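Local coordinates for protein C2 toxin component I (Clostridium botulinum, PDB 2J3X) that probably transfers ADP-ribose from NAD to actin as the enzymatic component of the binary C2 toxin, at residues D130-R133 and Q134-N138. The protein carries 2 engineered substitutions. Sequence-based numbering, arbitrary orientation.
With SO4 (sulfate ion), chain Q.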
ATOM      1  N   ASP A 130      15.879 -19.384  -3.377  1.00 13.19           N
ATOM      2  CA  ASP A 130      15.885 -18.855  -4.720  1.00 13.90           C
ATOM      3  C   ASP A 130      14.505 -18.375  -5.211  1.00 13.67           C
ATOM      4  O   ASP A 130      14.382 -17.335  -5.894  1.00 12.28           O
ATOM      5  CB  ASP A 130      16.452 -19.915  -5.682  1.00 15.57           C
ATOM      6  CG  ASP A 130      17.950 -20.166  -5.457  1.00 20.21           C
ATOM      7  OD1 ASP A 130      18.613 -19.409  -4.714  1.00 21.65           O
ATOM      8  OD2 ASP A 130      18.468 -21.130  -6.069  1.00 25.84           O
ATOM      9  N   LYS A 131      13.468 -19.138  -4.878  1.00 12.83           N
ATOM     10  CA  LYS A 131      12.095 -18.758  -5.217  1.00 13.33           C
ATOM     11  C   LYS A 131      11.718 -17.430  -4.554  1.00 12.33           C
ATOM     12  O   LYS A 131      11.140 -16.539  -5.211  1.00 11.70           O
ATOM     13  CB  LYS A 131      11.172 -19.888  -4.766  1.00 13.33           C
ATOM     14  CG  LYS A 131       9.714 -19.609  -4.937  1.00 14.73           C
ATOM     15  CD  LYS A 131       8.929 -20.865  -4.544  1.00 16.89           C
ATOM     16  CE  LYS A 131       7.444 -20.598  -4.654  1.00 19.04           C
ATOM     17  NZ  LYS A 131       7.003 -20.421  -6.020  1.00 23.09           N
ATOM     18  N   VAL A 132      12.063 -17.278  -3.269  1.00 11.55           N
ATOM     19  CA  VAL A 132      11.822 -16.010  -2.537  1.00 11.64           C
ATOM     20  C   VAL A 132      12.599 -14.872  -3.203  1.00 12.48           C
ATOM     21  O   VAL A 132      12.008 -13.821  -3.468  1.00 13.63           O
ATOM     22  CB  VAL A 132      12.225 -16.141  -1.041  1.00  9.80           C
ATOM     23  CG1 VAL A 132      12.257 -14.746  -0.361  1.00 10.43           C
ATOM     24  CG2 VAL A 132      11.245 -17.063  -0.273  1.00 11.13           C
ATOM     25  N   ARG A 133      13.899 -15.085  -3.498  1.00 11.86           N
ATOM     26  CA  ARG A 133      14.707 -14.057  -4.188  1.00 12.80           C
ATOM     27  C   ARG A 133      14.061 -13.623  -5.507  1.00 13.41           C
ATOM     28  O   ARG A 133      13.925 -12.428  -5.783  1.00 14.42           O
ATOM     29  CB  ARG A 133      16.094 -14.599  -4.489  1.00 12.32           C
ATOM     30  CG  ARG A 133      17.001 -14.603  -3.280  1.00 13.35           C
ATOM     31  CD  ARG A 133      18.279 -15.391  -3.638  1.00 15.62           C
ATOM     32  NE  ARG A 133      19.278 -15.305  -2.574  1.00 17.08           N
ATOM     33  CZ  ARG A 133      20.415 -16.008  -2.564  1.00 20.76           C
ATOM     34  NH1 ARG A 133      20.644 -16.923  -3.525  1.00 20.39           N
ATOM     35  NH2 ARG A 133      21.294 -15.848  -1.575  1.00 17.79           N
ATOM     36  N   GLN A 134      13.632 -14.580  -6.318  1.00 13.57           N
ATOM     37  CA  GLN A 134      13.064 -14.211  -7.610  0.50 14.89           C
ATOM     38  C   GLN A 134      11.758 -13.417  -7.446  1.00 14.04           C
ATOM     39  O   GLN A 134      11.484 -12.464  -8.193  1.00 14.05           O
ATOM     40  CB  GLN A 134      12.894 -15.450  -8.503  0.50 15.43           C
ATOM     41  CG  GLN A 134      14.239 -15.972  -9.032  0.50 18.69           C
ATOM     42  CD  GLN A 134      15.102 -14.820  -9.611  0.50 23.87           C
ATOM     43  OE1 GLN A 134      14.715 -14.166 -10.586  0.50 25.27           O
ATOM     44  NE2 GLN A 134      16.230 -14.537  -8.964  0.50 24.19           N
ATOM     45  N   GLN A 135      10.965 -13.748  -6.431  1.00 13.50           N
ATOM     46  CA  GLN A 135       9.685 -13.037  -6.295  1.00 13.19           C
ATOM     47  C   GLN A 135       9.833 -11.654  -5.637  1.00 13.62           C
ATOM     48  O   GLN A 135       9.158 -10.679  -6.048  1.00 12.77           O
ATOM     49  CB  GLN A 135       8.778 -13.905  -5.461  1.00 14.10           C
ATOM     50  CG  GLN A 135       7.472 -13.269  -5.109  1.00 16.68           C
ATOM     51  CD  GLN A 135       6.508 -14.279  -4.488  1.00 19.34           C
ATOM     52  OE1 GLN A 135       6.416 -15.417  -4.953  1.00 24.14           O
ATOM     53  NE2 GLN A 135       5.777 -13.845  -3.487  1.00 25.19           N
ATOM     54  N   ILE A 136      10.695 -11.545  -4.613  1.00 10.45           N
ATOM     55  CA  ILE A 136      10.655 -10.324  -3.821  1.00 11.11           C
ATOM     56  C   ILE A 136      11.753  -9.268  -4.088  1.00 10.58           C
ATOM     57  O   ILE A 136      11.591  -8.108  -3.699  1.00 11.54           O
ATOM     58  CB  ILE A 136      10.596 -10.604  -2.286  1.00 10.49           C
ATOM     59  CG1 ILE A 136      11.967 -10.995  -1.727  1.00  9.85           C
ATOM     60  CG2 ILE A 136       9.540 -11.696  -1.892  1.00 10.97           C
ATOM     61  CD1 ILE A 136      12.057 -11.051  -0.228  1.00 12.88           C
ATOM     62  N   ILE A 137      12.880  -9.646  -4.665  1.00  9.64           N
ATOM     63  CA  ILE A 137      14.015  -8.677  -4.762  1.00  9.32           C
ATOM     64  C   ILE A 137      13.614  -7.580  -5.729  1.00  8.64           C
ATOM     65  O   ILE A 137      13.070  -7.854  -6.793  1.00  9.88           O
ATOM     66  CB  ILE A 137      15.309  -9.393  -5.267  1.00  9.85           C
ATOM     67  CG1 ILE A 137      15.796 -10.384  -4.184  1.00 13.44           C
ATOM     68  CG2 ILE A 137      16.400  -8.394  -5.643  1.00 12.49           C
ATOM     69  CD1 ILE A 137      16.014  -9.750  -2.947  1.00 16.58           C
ATOM     70  N   ASN A 138      13.829  -6.338  -5.310  1.00  9.96           N
ATOM     71  CA  ASN A 138      13.447  -5.152  -6.051  1.00 11.45           C
ATOM     72  C   ASN A 138      11.918  -4.960  -6.251  1.00 11.44           C
ATOM     73  O   ASN A 138      11.481  -4.160  -7.090  1.00 13.35           O
ATOM     74  CB  ASN A 138      14.130  -5.126  -7.399  1.00 10.65           C
ATOM     75  CG  ASN A 138      14.507  -3.743  -7.797  1.00 16.66           C
ATOM     76  OD1 ASN A 138      14.406  -2.815  -6.990  1.00 16.67           O
ATOM     77  ND2 ASN A 138      14.915  -3.561  -9.048  1.00 14.71           N
TER
HETATM   78  S   SO4 Q1447       3.229 -20.694  -5.371  1.00 34.64           S
HETATM   79  O1  SO4 Q1447       2.247 -20.077  -4.494  1.00 37.31           O
HETATM   80  O2  SO4 Q1447       4.307 -19.727  -5.554  1.00 37.43           O
HETATM   81  O3  SO4 Q1447       3.691 -21.884  -4.619  1.00 32.70           O
HETATM   82  O4  SO4 Q1447       2.717 -21.002  -6.685  1.00 36.81           O
HETATM   83  O   HOH W   1      16.725 -16.829  -7.408  1.00 31.68           O
HETATM   84  O   HOH W   2       7.131 -17.204  -6.397  1.00 42.26           O
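V132 and I136 touch side by side on one face of the last turns of helix 126-136, within the first of two ADP-ribosyltransferase-like regions of the chain. This face lies against strands 191-203 and 206-216. Four i to i+4 backbone bonds hold the turns together. The bond from I136 N to V132 O measures 2.9 Å and runs nearly along the C=O axis. I137 N still reaches R133 O at 3.2 Å, although I137 itself has left helical geometry.

The I136 side chain runs from the helix towards the sheet. CB and CG2 both pass close to V132 O. CG1 sits between the backbone N and the carbonyl carbon (chi1 78°) and comes 3.3 Å from V132 O. From there CD1 extends to V132 CG1, 3.7 Å away. V132 touches I209 and I136 touches I211, both of strand 206-216.

Polar groups line two flanks. On one, R133 makes a long salt bridge to D130, NH1 to OD1 at 3.4 Å, and its NH2 also bonds A198 O. In one of its two conformers Q134 folds back at chi2 (-48°), and a water links its NE2 to D130 O. On the other flank are K131 and Q135. K131 is extended as far as CE and makes a cation-pi contact with F113. A second water receives a bond from K131 NZ. K131 NZ also donates to O2 of a sulfate, probably from the crystallisation liquor, at 2.8 Å.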